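Local coordinates for ATP-dependent kinase YFH7 (Saccharomyces cerevisiae, PDB 2GA8), which acts as an ATP-dependent kinase of the P-loop type that could be involved in assembly of the endoplasmic reticulum membrane, at residues Leu12-Asn17 and Tyr23-Ile28; Ile153-Ile158 and Ser221-Leu226; Lys200-Thr205 and Arg261-Glu266; Lys279-Leu284 and Gly288-Tyr293. All coordinates share one frame; numbering follows the deposited sequence.

Contact 1 (Leu12-Asn17 and Tyr23-Ile28); sequences LQLLDN and YRVCVI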
loop_
_atom_site.group_PDB
_atom_site.type_symbol
_atom_site.label_atom_id
_atom_site.label_comp_id
_atom_site.label_asym_id
_atom_site.label_seq_id
_atom_site.Cartn_x
_atom_site.Cartn_y
_atom_site.Cartn_z
ATOM N N LEU A 12 11.464 4.887 -13.643
ATOM C CA LEU A 12 12.847 5.337 -13.547
ATOM C C LEU A 12 13.010 6.753 -14.086
ATOM O O LEU A 12 13.860 7.509 -13.619
ATOM C CB LEU A 12 13.779 4.381 -14.302
ATOM C CG LEU A 12 13.859 2.965 -13.727
ATOM C CD1 LEU A 12 14.839 2.131 -14.539
ATOM C CD2 LEU A 12 14.301 3.030 -12.275
ATOM N N GLN A 13 12.197 7.118 -15.070
ATOM C CA GLN A 13 12.294 8.456 -15.630
ATOM C C GLN A 13 11.862 9.496 -14.606
ATOM O O GLN A 13 12.488 10.548 -14.474
ATOM C CB GLN A 13 11.434 8.575 -16.885
ATOM C CG GLN A 13 11.466 9.953 -17.509
ATOM C CD GLN A 13 10.868 9.961 -18.897
ATOM O OE1 GLN A 13 9.690 9.646 -19.080
ATOM N NE2 GLN A 13 11.679 10.314 -19.888
ATOM N N LEU A 14 10.791 9.199 -13.880
ATOM C CA LEU A 14 10.302 10.131 -12.869
ATOM C C LEU A 14 11.281 10.205 -11.705
ATOM O O LEU A 14 11.578 11.289 -11.208
ATOM C CB LEU A 14 8.920 9.715 -12.363
ATOM C CG LEU A 14 8.316 10.669 -11.318
ATOM C CD1 LEU A 14 8.318 12.094 -11.857
ATOM C CD2 LEU A 14 6.905 10.241 -10.980
ATOM N N LEU A 15 11.796 9.058 -11.275
ATOM C CA LEU A 15 12.747 9.061 -10.172
ATOM C C LEU A 15 13.946 9.916 -10.551
ATOM O O LEU A 15 14.422 10.720 -9.757
ATOM C CB LEU A 15 13.209 7.637 -9.840
ATOM C CG LEU A 15 14.251 7.511 -8.722
ATOM C CD1 LEU A 15 13.716 8.128 -7.439
ATOM C CD2 LEU A 15 14.596 6.046 -8.498
ATOM N N ASP A 16 14.427 9.752 -11.778
ATOM C CA ASP A 16 15.577 10.529 -12.225
ATOM C C ASP A 16 15.257 12.019 -12.262
ATOM O O ASP A 16 16.072 12.848 -11.870
ATOM C CB ASP A 16 16.027 10.074 -13.610
ATOM C CG ASP A 16 17.323 10.731 -14.031
ATOM O OD1 ASP A 16 18.365 10.417 -13.421
ATOM O OD2 ASP A 16 17.298 11.568 -14.956
ATOM N N ASN A 17 14.067 12.355 -12.742
ATOM C CA ASN A 17 13.645 13.749 -12.817
ATOM C C ASN A 17 13.479 14.394 -11.443
ATOM O O ASN A 17 13.687 15.597 -11.288
ATOM C CB ASN A 17 12.330 13.855 -13.589
ATOM C CG ASN A 17 12.544 14.056 -15.075
ATOM O OD1 ASN A 17 11.665 13.768 -15.887
ATOM N ND2 ASN A 17 13.716 14.572 -15.437
ATOM N N TYR A 23 13.097 11.907 -2.105
ATOM C CA TYR A 23 13.894 10.754 -1.714
ATOM C C TYR A 23 13.360 9.491 -2.379
ATOM O O TYR A 23 14.114 8.574 -2.713
ATOM C CB TYR A 23 13.864 10.560 -0.202
ATOM C CG TYR A 23 14.851 9.512 0.249
ATOM C CD1 TYR A 23 16.219 9.771 0.221
ATOM C CD2 TYR A 23 14.424 8.251 0.662
ATOM C CE1 TYR A 23 17.135 8.806 0.591
ATOM C CE2 TYR A 23 15.339 7.271 1.037
ATOM C CZ TYR A 23 16.694 7.561 0.997
ATOM O OH TYR A 23 17.603 6.606 1.370
ATOM N N ARG A 24 12.046 9.433 -2.552
ATOM C CA ARG A 24 11.440 8.278 -3.186
ATOM C C ARG A 24 10.251 8.670 -4.045
ATOM O O ARG A 24 9.641 9.721 -3.846
ATOM C CB ARG A 24 11.033 7.237 -2.126
ATOM C CG ARG A 24 10.448 7.821 -0.854
ATOM C CD ARG A 24 9.998 6.752 0.140
ATOM N NE ARG A 24 11.072 5.850 0.549
ATOM C CZ ARG A 24 11.260 5.417 1.794
ATOM N NH1 ARG A 24 10.454 5.806 2.771
ATOM N NH2 ARG A 24 12.243 4.569 2.059
ATOM N N VAL A 25 9.948 7.840 -5.033
ATOM C CA VAL A 25 8.816 8.113 -5.899
ATOM C C VAL A 25 7.765 7.059 -5.603
ATOM O O VAL A 25 8.091 5.937 -5.225
ATOM C CB VAL A 25 9.215 8.063 -7.383
ATOM C CG1 VAL A 25 10.273 9.129 -7.663
ATOM C CG2 VAL A 25 9.731 6.690 -7.738
ATOM N N CYS A 26 6.504 7.431 -5.751
ATOM C CA CYS A 26 5.421 6.501 -5.477
ATOM C C CYS A 26 4.645 6.181 -6.734
ATOM O O CYS A 26 4.539 7.000 -7.643
ATOM C CB CYS A 26 4.459 7.084 -4.437
ATOM S SG CYS A 26 5.161 7.242 -2.769
ATOM N N VAL A 27 4.108 4.971 -6.773
ATOM C CA VAL A 27 3.305 4.537 -7.897
ATOM C C VAL A 27 2.012 3.986 -7.329
ATOM O O VAL A 27 2.032 3.177 -6.402
ATOM C CB VAL A 27 3.989 3.420 -8.703
ATOM C CG1 VAL A 27 3.075 2.976 -9.849
ATOM C CG2 VAL A 27 5.332 3.905 -9.239
ATOM N N ILE A 28 0.895 4.466 -7.858
ATOM C CA ILE A 28 -0.415 3.984 -7.447
ATOM C C ILE A 28 -0.924 3.111 -8.585
ATOM O O ILE A 28 -0.893 3.516 -9.747
ATOM C CB ILE A 28 -1.431 5.134 -7.229
ATOM C CG1 ILE A 28 -1.188 5.798 -5.868
ATOM C CG2 ILE A 28 -2.869 4.581 -7.298
ATOM C CD1 ILE A 28 -2.068 7.022 -5.615
#

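Contact 2 (Ile153-Ile158 and Ser221-Leu226); sequences INIAQI and SVFEKL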
loop_
_atom_site.group_PDB
_atom_site.type_symbol
_atom_site.label_atom_id
_atom_site.label_comp_id
_atom_site.label_asym_id
_atom_site.label_seq_id
_atom_site.Cartn_x
_atom_site.Cartn_y
_atom_site.Cartn_z
ATOM N N ILE A 153 20.397 -5.750 -1.984
ATOM C CA ILE A 153 19.831 -4.409 -1.928
ATOM C C ILE A 153 18.754 -4.204 -2.985
ATOM O O ILE A 153 19.018 -4.303 -4.184
ATOM C CB ILE A 153 20.923 -3.332 -2.121
ATOM C CG1 ILE A 153 21.950 -3.424 -0.992
ATOM C CG2 ILE A 153 20.296 -1.947 -2.152
ATOM C CD1 ILE A 153 21.374 -3.191 0.391
ATOM N N ASN A 154 17.538 -3.925 -2.528
ATOM C CA ASN A 154 16.423 -3.682 -3.430
ATOM C C ASN A 154 15.978 -2.239 -3.299
ATOM O O ASN A 154 15.881 -1.712 -2.190
ATOM C CB ASN A 154 15.261 -4.619 -3.108
ATOM C CG ASN A 154 15.616 -6.067 -3.339
ATOM O OD1 ASN A 154 16.127 -6.422 -4.396
ATOM N ND2 ASN A 154 15.351 -6.914 -2.352
ATOM N N ILE A 155 15.713 -1.595 -4.429
ATOM C CA ILE A 155 15.293 -0.206 -4.394
ATOM C C ILE A 155 13.793 -0.035 -4.585
ATOM O O ILE A 155 13.265 1.061 -4.424
ATOM C CB ILE A 155 16.037 0.637 -5.452
ATOM C CG1 ILE A 155 15.853 0.036 -6.847
ATOM C CG2 ILE A 155 17.521 0.721 -5.088
ATOM C CD1 ILE A 155 16.345 0.938 -7.973
ATOM N N ALA A 156 13.106 -1.116 -4.927
ATOM C CA ALA A 156 11.662 -1.045 -5.126
ATOM C C ALA A 156 10.959 -2.028 -4.202
ATOM O O ALA A 156 11.428 -3.147 -3.991
ATOM C CB ALA A 156 11.316 -1.350 -6.584
ATOM N N GLN A 157 9.831 -1.599 -3.648
ATOM C CA GLN A 157 9.045 -2.431 -2.750
ATOM C C GLN A 157 7.576 -2.196 -3.064
ATOM O O GLN A 157 7.214 -1.142 -3.573
ATOM C CB GLN A 157 9.330 -2.049 -1.293
ATOM C CG GLN A 157 8.545 -2.838 -0.253
ATOM C CD GLN A 157 8.758 -4.339 -0.354
ATOM O OE1 GLN A 157 8.289 -4.989 -1.293
ATOM N NE2 GLN A 157 9.472 -4.898 0.618
ATOM N N ILE A 158 6.740 -3.187 -2.784
ATOM C CA ILE A 158 5.311 -3.050 -3.027
ATOM C C ILE A 158 4.574 -2.897 -1.708
ATOM O O ILE A 158 5.008 -3.402 -0.672
ATOM C CB ILE A 158 4.720 -4.285 -3.755
ATOM C CG1 ILE A 158 5.036 -5.556 -2.962
ATOM C CG2 ILE A 158 5.278 -4.380 -5.178
ATOM C CD1 ILE A 158 4.387 -6.809 -3.534
ATOM N N SER A 221 23.209 8.679 -15.204
ATOM C CA SER A 221 22.691 7.373 -14.815
ATOM C C SER A 221 21.792 7.495 -13.586
ATOM O O SER A 221 22.231 7.970 -12.541
ATOM C CB SER A 221 23.849 6.427 -14.501
ATOM O OG SER A 221 23.376 5.246 -13.885
ATOM N N VAL A 222 20.540 7.063 -13.707
ATOM C CA VAL A 222 19.623 7.141 -12.575
ATOM C C VAL A 222 20.113 6.247 -11.431
ATOM O O VAL A 222 20.002 6.611 -10.261
ATOM C CB VAL A 222 18.176 6.739 -12.980
ATOM C CG1 VAL A 222 18.117 5.282 -13.396
ATOM C CG2 VAL A 222 17.222 7.014 -11.816
ATOM N N PHE A 223 20.670 5.091 -11.762
ATOM C CA PHE A 223 21.160 4.198 -10.716
ATOM C C PHE A 223 22.388 4.760 -10.001
ATOM O O PHE A 223 22.567 4.542 -8.799
ATOM C CB PHE A 223 21.449 2.812 -11.288
ATOM C CG PHE A 223 20.219 2.088 -11.766
ATOM C CD1 PHE A 223 19.012 2.217 -11.079
ATOM C CD2 PHE A 223 20.272 1.251 -12.876
ATOM C CE1 PHE A 223 17.876 1.523 -11.489
ATOM C CE2 PHE A 223 19.141 0.549 -13.296
ATOM C CZ PHE A 223 17.938 0.687 -12.597
ATOM N N GLU A 224 23.232 5.480 -10.735
ATOM C CA GLU A 224 24.421 6.091 -10.148
ATOM C C GLU A 224 23.970 7.160 -9.149
ATOM O O GLU A 224 24.451 7.222 -8.014
ATOM C CB GLU A 224 25.269 6.748 -11.244
ATOM C CG GLU A 224 26.546 7.404 -10.751
ATOM C CD GLU A 224 27.668 6.408 -10.546
ATOM O OE1 GLU A 224 27.954 5.647 -11.493
ATOM O OE2 GLU A 224 28.267 6.390 -9.448
ATOM N N LYS A 225 23.028 7.993 -9.577
ATOM C CA LYS A 225 22.510 9.060 -8.725
ATOM C C LYS A 225 21.852 8.533 -7.454
ATOM O O LYS A 225 22.109 9.028 -6.359
ATOM C CB LYS A 225 21.490 9.894 -9.500
ATOM C CG LYS A 225 22.047 10.581 -10.727
ATOM C CD LYS A 225 20.934 11.297 -11.459
ATOM C CE LYS A 225 21.401 11.864 -12.778
ATOM N NZ LYS A 225 20.260 12.465 -13.517
ATOM N N LEU A 226 20.995 7.530 -7.592
ATOM C CA LEU A 226 20.326 6.994 -6.418
ATOM C C LEU A 226 21.309 6.313 -5.464
ATOM O O LEU A 226 21.183 6.432 -4.243
ATOM C CB LEU A 226 19.215 6.019 -6.837
ATOM C CG LEU A 226 19.554 4.639 -7.390
ATOM C CD1 LEU A 226 19.893 3.689 -6.242
ATOM C CD2 LEU A 226 18.351 4.105 -8.166
#

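Contact 3 (Lys200-Thr205 and Arg261-Glu266); sequences KILAKT and RIVILE. With SO4 (sulfate ion), chain I.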
loop_
_atom_site.group_PDB
_atom_site.type_symbol
_atom_site.label_atom_id
_atom_site.label_comp_id
_atom_site.label_asym_id
_atom_site.label_seq_id
_atom_site.Cartn_x
_atom_site.Cartn_y
_atom_site.Cartn_z
ATOM N N LYS A 200 0.943 9.374 4.581
ATOM C CA LYS A 200 1.508 10.613 5.125
ATOM C C LYS A 200 2.969 10.371 5.520
ATOM O O LYS A 200 3.823 11.243 5.363
ATOM C CB LYS A 200 0.730 11.069 6.360
ATOM C CG LYS A 200 -0.700 11.494 6.088
ATOM C CD LYS A 200 -1.321 12.104 7.342
ATOM C CE LYS A 200 -2.695 12.681 7.058
ATOM N NZ LYS A 200 -3.263 13.329 8.276
ATOM N N ILE A 201 3.241 9.185 6.053
ATOM C CA ILE A 201 4.588 8.814 6.454
ATOM C C ILE A 201 5.460 8.732 5.206
ATOM O O ILE A 201 6.582 9.240 5.183
ATOM C CB ILE A 201 4.583 7.448 7.187
ATOM C CG1 ILE A 201 3.968 7.623 8.578
ATOM C CG2 ILE A 201 5.995 6.878 7.266
ATOM C CD1 ILE A 201 3.792 6.334 9.344
ATOM N N LEU A 202 4.939 8.098 4.160
ATOM C CA LEU A 202 5.694 7.984 2.921
ATOM C C LEU A 202 5.970 9.351 2.300
ATOM O O LEU A 202 7.072 9.612 1.812
ATOM C CB LEU A 202 4.945 7.102 1.918
ATOM C CG LEU A 202 4.837 5.626 2.301
ATOM C CD1 LEU A 202 4.014 4.884 1.255
ATOM C CD2 LEU A 202 6.236 5.026 2.402
ATOM N N ALA A 203 4.970 10.225 2.313
ATOM C CA ALA A 203 5.143 11.551 1.742
ATOM C C ALA A 203 6.198 12.321 2.522
ATOM O O ALA A 203 6.979 13.074 1.945
ATOM C CB ALA A 203 3.816 12.316 1.744
ATOM N N LYS A 204 6.221 12.128 3.836
ATOM C CA LYS A 204 7.201 12.819 4.663
ATOM C C LYS A 204 8.605 12.304 4.359
ATOM O O LYS A 204 9.558 13.083 4.338
ATOM C CB LYS A 204 6.881 12.635 6.150
ATOM C CG LYS A 204 7.803 13.433 7.069
ATOM C CD LYS A 204 7.251 13.535 8.490
ATOM C CE LYS A 204 8.135 14.434 9.346
ATOM N NZ LYS A 204 7.558 14.679 10.697
ATOM N N THR A 205 8.749 10.999 4.125
ATOM C CA THR A 205 10.077 10.475 3.821
ATOM C C THR A 205 10.507 10.890 2.418
ATOM O O THR A 205 11.698 10.982 2.125
ATOM C CB THR A 205 10.154 8.925 3.948
ATOM O OG1 THR A 205 9.172 8.300 3.111
ATOM C CG2 THR A 205 9.933 8.509 5.386
ATOM N N ARG A 261 13.590 3.303 -2.815
ATOM C CA ARG A 261 13.446 4.604 -3.457
ATOM C C ARG A 261 12.217 4.656 -4.365
ATOM O O ARG A 261 11.883 5.699 -4.922
ATOM C CB ARG A 261 14.713 4.926 -4.255
ATOM C CG ARG A 261 15.992 4.827 -3.428
ATOM C CD ARG A 261 16.038 5.864 -2.299
ATOM N NE ARG A 261 16.380 7.201 -2.783
ATOM C CZ ARG A 261 17.614 7.592 -3.103
ATOM N NH1 ARG A 261 18.635 6.751 -2.978
ATOM N NH2 ARG A 261 17.824 8.815 -3.574
ATOM N N ILE A 262 11.559 3.511 -4.509
ATOM C CA ILE A 262 10.361 3.389 -5.327
ATOM C C ILE A 262 9.370 2.541 -4.536
ATOM O O ILE A 262 9.687 1.423 -4.131
ATOM C CB ILE A 262 10.674 2.689 -6.672
ATOM C CG1 ILE A 262 11.570 3.586 -7.525
ATOM C CG2 ILE A 262 9.386 2.362 -7.414
ATOM C CD1 ILE A 262 12.180 2.881 -8.709
ATOM N N VAL A 263 8.182 3.086 -4.291
ATOM C CA VAL A 263 7.157 2.367 -3.547
ATOM C C VAL A 263 5.965 2.203 -4.471
ATOM O O VAL A 263 5.412 3.182 -4.977
ATOM C CB VAL A 263 6.719 3.137 -2.272
ATOM C CG1 VAL A 263 5.621 2.365 -1.544
ATOM C CG2 VAL A 263 7.908 3.340 -1.358
ATOM N N ILE A 264 5.587 0.951 -4.705
ATOM C CA ILE A 264 4.473 0.643 -5.582
ATOM C C ILE A 264 3.285 0.222 -4.726
ATOM O O ILE A 264 3.292 -0.845 -4.133
ATOM C CB ILE A 264 4.853 -0.499 -6.550
ATOM C CG1 ILE A 264 6.054 -0.070 -7.398
ATOM C CG2 ILE A 264 3.666 -0.848 -7.439
ATOM C CD1 ILE A 264 6.811 -1.241 -8.026
ATOM N N LEU A 265 2.275 1.083 -4.656
ATOM C CA LEU A 265 1.090 0.797 -3.866
ATOM C C LEU A 265 -0.005 0.312 -4.797
ATOM O O LEU A 265 -0.323 0.978 -5.779
ATOM C CB LEU A 265 0.625 2.057 -3.131
ATOM C CG LEU A 265 1.663 2.678 -2.190
ATOM C CD1 LEU A 265 2.422 3.775 -2.917
ATOM C CD2 LEU A 265 0.965 3.251 -0.969
ATOM N N GLU A 266 -0.563 -0.859 -4.502
ATOM C CA GLU A 266 -1.624 -1.411 -5.338
ATOM C C GLU A 266 -2.827 -1.726 -4.471
ATOM O O GLU A 266 -2.684 -2.200 -3.343
ATOM C CB GLU A 266 -1.143 -2.678 -6.058
ATOM C CG GLU A 266 -0.648 -3.775 -5.129
ATOM C CD GLU A 266 -1.685 -4.850 -4.850
ATOM O OE1 GLU A 266 -2.880 -4.648 -5.162
ATOM O OE2 GLU A 266 -1.299 -5.903 -4.300
HETATM S S SO4 I . -6.785 14.391 7.987
HETATM O O1 SO4 I . -7.432 13.070 7.849
HETATM O O2 SO4 I . -5.786 14.334 9.071
HETATM O O3 SO4 I . -6.118 14.750 6.720
HETATM O O4 SO4 I . -7.805 15.408 8.310
#

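Contact 4 (Lys279-Leu284 and Gly288-Tyr293); sequences KIYKTL and GALLVY. With SO4 (sulfate ion), chain I.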
loop_
_atom_site.group_PDB
_atom_site.type_symbol
_atom_site.label_atom_id
_atom_site.label_comp_id
_atom_site.label_asym_id
_atom_site.label_seq_id
_atom_site.Cartn_x
_atom_site.Cartn_y
_atom_site.Cartn_z
ATOM N N LYS A 279 -8.282 11.196 0.294
ATOM C CA LYS A 279 -7.095 11.935 0.692
ATOM C C LYS A 279 -5.786 11.272 0.253
ATOM O O LYS A 279 -4.724 11.891 0.311
ATOM C CB LYS A 279 -7.102 12.134 2.210
ATOM C CG LYS A 279 -8.369 12.807 2.728
ATOM C CD LYS A 279 -8.404 12.862 4.250
ATOM C CE LYS A 279 -9.744 13.384 4.747
ATOM N NZ LYS A 279 -9.847 13.380 6.237
ATOM N N ILE A 280 -5.867 10.024 -0.201
ATOM C CA ILE A 280 -4.677 9.291 -0.636
ATOM C C ILE A 280 -3.961 9.912 -1.821
ATOM O O ILE A 280 -2.754 10.158 -1.752
ATOM C CB ILE A 280 -5.018 7.830 -0.994
ATOM C CG1 ILE A 280 -5.382 7.070 0.281
ATOM C CG2 ILE A 280 -3.829 7.163 -1.691
ATOM C CD1 ILE A 280 -5.853 5.654 0.028
ATOM N N TYR A 281 -4.690 10.147 -2.909
ATOM C CA TYR A 281 -4.094 10.738 -4.101
ATOM C C TYR A 281 -3.375 12.036 -3.770
ATOM O O TYR A 281 -2.185 12.177 -4.037
ATOM C CB TYR A 281 -5.160 11.014 -5.172
ATOM C CG TYR A 281 -4.647 11.806 -6.359
ATOM C CD1 TYR A 281 -3.835 11.212 -7.325
ATOM C CD2 TYR A 281 -4.950 13.159 -6.501
ATOM C CE1 TYR A 281 -3.334 11.949 -8.406
ATOM C CE2 TYR A 281 -4.452 13.907 -7.578
ATOM C CZ TYR A 281 -3.645 13.293 -8.522
ATOM O OH TYR A 281 -3.146 14.024 -9.581
ATOM N N LYS A 282 -4.101 12.989 -3.195
ATOM C CA LYS A 282 -3.499 14.268 -2.858
ATOM C C LYS A 282 -2.284 14.116 -1.950
ATOM O O LYS A 282 -1.271 14.771 -2.171
ATOM C CB LYS A 282 -4.523 15.197 -2.198
ATOM C CG LYS A 282 -3.954 16.562 -1.857
ATOM C CD LYS A 282 -5.025 17.518 -1.362
ATOM C CE LYS A 282 -4.408 18.845 -0.946
ATOM N NZ LYS A 282 -3.641 19.466 -2.057
ATOM N N THR A 283 -2.378 13.256 -0.939
ATOM C CA THR A 283 -1.255 13.068 -0.027
ATOM C C THR A 283 -0.009 12.612 -0.786
ATOM O O THR A 283 1.084 13.115 -0.543
ATOM C CB THR A 283 -1.590 12.060 1.099
ATOM O OG1 THR A 283 -2.633 12.596 1.930
ATOM C CG2 THR A 283 -0.368 11.807 1.966
ATOM N N LEU A 284 -0.171 11.681 -1.723
ATOM C CA LEU A 284 0.977 11.210 -2.496
ATOM C C LEU A 284 1.282 12.115 -3.691
ATOM O O LEU A 284 2.443 12.323 -4.043
ATOM C CB LEU A 284 0.743 9.770 -2.975
ATOM C CG LEU A 284 0.566 8.714 -1.874
ATOM C CD1 LEU A 284 0.399 7.341 -2.504
ATOM C CD2 LEU A 284 1.772 8.717 -0.947
ATOM N N GLY A 288 4.932 15.477 -5.561
ATOM C CA GLY A 288 5.470 15.849 -6.857
ATOM C C GLY A 288 6.214 14.677 -7.482
ATOM O O GLY A 288 6.911 14.824 -8.491
ATOM N N ALA A 289 6.067 13.502 -6.879
ATOM C CA ALA A 289 6.738 12.305 -7.380
ATOM C C ALA A 289 5.793 11.112 -7.348
ATOM O O ALA A 289 6.041 10.132 -6.651
ATOM C CB ALA A 289 7.984 12.015 -6.542
ATOM N N LEU A 290 4.714 11.205 -8.120
ATOM C CA LEU A 290 3.716 10.148 -8.187
ATOM C C LEU A 290 3.303 9.781 -9.610
ATOM O O LEU A 290 3.081 10.654 -10.446
ATOM C CB LEU A 290 2.458 10.577 -7.425
ATOM C CG LEU A 290 1.251 9.637 -7.536
ATOM C CD1 LEU A 290 1.524 8.378 -6.725
ATOM C CD2 LEU A 290 -0.005 10.332 -7.030
ATOM N N LEU A 291 3.210 8.481 -9.872
ATOM C CA LEU A 291 2.735 7.976 -11.154
ATOM C C LEU A 291 1.464 7.232 -10.763
ATOM O O LEU A 291 1.446 6.534 -9.749
ATOM C CB LEU A 291 3.744 7.021 -11.796
ATOM C CG LEU A 291 4.877 7.743 -12.535
ATOM C CD1 LEU A 291 5.820 6.727 -13.156
ATOM C CD2 LEU A 291 4.283 8.652 -13.608
ATOM N N VAL A 292 0.404 7.405 -11.546
ATOM C CA VAL A 292 -0.882 6.775 -11.262
ATOM C C VAL A 292 -1.397 5.947 -12.435
ATOM O O VAL A 292 -1.500 6.445 -13.555
ATOM C CB VAL A 292 -1.940 7.844 -10.916
ATOM C CG1 VAL A 292 -3.268 7.179 -10.559
ATOM C CG2 VAL A 292 -1.441 8.709 -9.758
ATOM N N TYR A 293 -1.721 4.684 -12.163
ATOM C CA TYR A 293 -2.234 3.767 -13.179
ATOM C C TYR A 293 -3.536 3.137 -12.719
ATOM O O TYR A 293 -3.692 2.769 -11.551
ATOM C CB TYR A 293 -1.229 2.653 -13.459
ATOM C CG TYR A 293 0.092 3.158 -13.983
ATOM C CD1 TYR A 293 0.212 3.624 -15.293
ATOM C CD2 TYR A 293 1.212 3.211 -13.158
ATOM C CE1 TYR A 293 1.418 4.135 -15.767
ATOM C CE2 TYR A 293 2.422 3.722 -13.618
ATOM C CZ TYR A 293 2.519 4.183 -14.920
ATOM O OH TYR A 293 3.715 4.698 -15.368
HETATM S S SO4 I . -6.785 14.391 7.987
HETATM O O1 SO4 I . -7.432 13.070 7.849
HETATM O O2 SO4 I . -5.786 14.334 9.071
HETATM O O3 SO4 I . -6.118 14.750 6.720
HETATM O O4 SO4 I . -7.805 15.408 8.310
#

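Contact 1 (Leu12-Asn17 and Tyr23-Ile28)
Val-25, at the start of the central strand 25-30, drives one methyl into the last turns of helix 4-17, where Leu-15 and Leu-14 receive it. The methyl is CG1, and it lies low against the helix: Val-25 CG1 is 3.5 Å from Leu-15 CA, so it meets the helix backbone as well as the side chain. From there it also reaches the isobutyl end, with Leu-15 CD1 3.6 Å from Val-25 CG1. Leu-15 holds its CG opposite the backbone N (chi1 178°), beside the carbonyl carbon, and from there CD1 comes to the valine methyl, the two side chains crossing at roughly a right angle. The second valine methyl, CG2, does less, coming 4.2 Å from Leu-15 CB. Leu-14 stands off further, its CG 4.4 Å from Val-25 CG1, and passes on to Leu-291 of strand 290-296. On the other flank Leu-15 and Val-25 both touch Ile-262 of strand 262-267. The helix end is thus seated on three adjacent strands of the parallel sheet. No hydrogen bond joins the two segments, and every side-chain group that meets is aliphatic; the attachment here therefore rests on shape and on exclusion of water, while the polar backbone of Val-25 is paired within the sheet.

Contact 2 (Ile153-Ile158 and Ser221-Leu226)
Ile-155 reaches helix 222-227 with both of its methyls, each taken up by a different branch of Leu-226. Its CD1 lies 3.8 Å from Leu-226 CD2, and its CG2 is 4.0 Å from Leu-226 CD1, so the two branched side chains meet pairwise while crossing nearly at right angles. The isoleucine places CG1 between its backbone N and carbonyl carbon (chi1 56°) and then extends, which carries CD1 outward to the helix. Leu-226 adopts a similar first torsion (chi1 73°), uncommon for a leucine within a helix, and offers both methyls to the isoleucine. Phe-223, one turn earlier, adds its ring: Phe-223 CE1 approaches Ile-155 CD1 at 3.9 Å. Within the helix, Leu-226 CD2 sits at the edge of that ring, in its plane, while Val-222 CG1 lies over one face, offset toward the rim. The ring is thereby flanked by its own helix as well as by the isoleucine. At the helix start, Ser-221 is the N-cap, and its OG accepts from Glu-224 N at 3.2 Å. Tyr-52 of helix 47-58 touches both Ile-155 and Leu-226 and meets the Phe-223 ring edge-to-face. Leu-12 of helix 4-17 also packs on Phe-223, so the short helix 222-227 lies against two longer helices beside the entry to the edge strand 156-160.

Contact 3 (Lys200-Thr205 and Arg261-Glu266)
A single methyl carries the helix side of this contact: Leu-202 CD1 touches two residues of strand 262-267, lying 4.1 Å from Val-263 CG1 and 4.1 Å from Leu-265 CD2. Both approaches are tip to tip, the leucine reaching from helix 192-206 toward the strand. Val-263 and Leu-265 are two positions apart and so project from the same side of the sheet. Leu-202 sets CG away from its own carbonyl carbon (chi1 -68°) and then extends, so that its end spans the gap between backbones whose nearest CA atoms, those of Leu-202 and Val-263, are 8.7 Å apart. All three residues are buried, and Val-159 of strand 156-160 continues the apolar layer beside Val-263 and Leu-265. Further along the helix, Thr-205 OG1 donates to Leu-202 O at 2.8 Å, from a position tilted 29° out of the carbonyl plane; the same hydroxyl is bonded to Arg-24 NH1, which ties the helix end to the residue just before strand 25-30. Nearer the helix start, the extended Lys-200 gives a hydrogen bond of 2.8 Å from NZ to O2 of a sulfate probably taken from the crystallisation liquor. Helices packed on a parallel sheet make up the layered alpha/beta core of P-loop proteins; here the helix lies over the strand next to the one leading into the P-loop.

Contact 4 (Lys279-Leu284 and Gly288-Tyr293)
Helix 275-285 and strand 290-296 form the second half of a beta-alpha-beta crossover that starts from strand 262-267: a short turn after the helix reverses the chain, and the strand joins the parallel sheet beside strand 25-30. The two short axes are 9.7 Å apart and inclined at 146°, closer to antiparallel than to perpendicular. Gly-288 makes the reversal with positive phi (80°). Just beyond it Leu-290 fills the angle between the elements. Its CB lies 3.8 Å from Leu-284 O, and its CD1 is 4.1 Å from Leu-284 CB. The other branch goes to Tyr-281, where Leu-290 CD2 is 3.9 Å from Tyr-281 CD1 and the two side chains slant past each other. Tyr-281 holds CG opposite its backbone N (chi1 172°), which turns the ring toward the strand. There Val-292 CG2 meets the ring edge at Tyr-281 CE1, in the ring plane, 4.0 Å away. In the helix, Lys-279 O takes two bonds, from Thr-283 N and from Thr-283 OG1 (2.7 Å), arriving at opposite faces of the carbonyl plane. The extended Lys-279 takes no part in the strand contact; its NZ donates to O1 of a sulfate, probably from the crystallisation liquor, at 2.9 Å. No hydrogen bond crosses between the segments, so across them the side chains meet by apolar contact alone.

In the fold
All four contacts bring helices against one five-stranded parallel sheet or the approach to it; strands 156-160, 262-267, 25-30 and 290-296 lie in succession. Contact 1 comes first along the chain and contact 4 last, while contacts 2 and 3 interleave their segments. The centres of contacts 3 and 4 are about 9 Å apart, and their helices, 192-206 and 275-285, pack together and share a sulfate through Lys-200 and Lys-279. In contacts 1 and 2, about 10 Å apart, helices 4-17 and 222-227 form a second joined pair, with a salt bridge between Asp-16 and Lys-225. Contacts 2 and 4 do not touch. The four contacts together lie in the core whose strand 25-30 leads into the P-loop, which by similarity binds ATP.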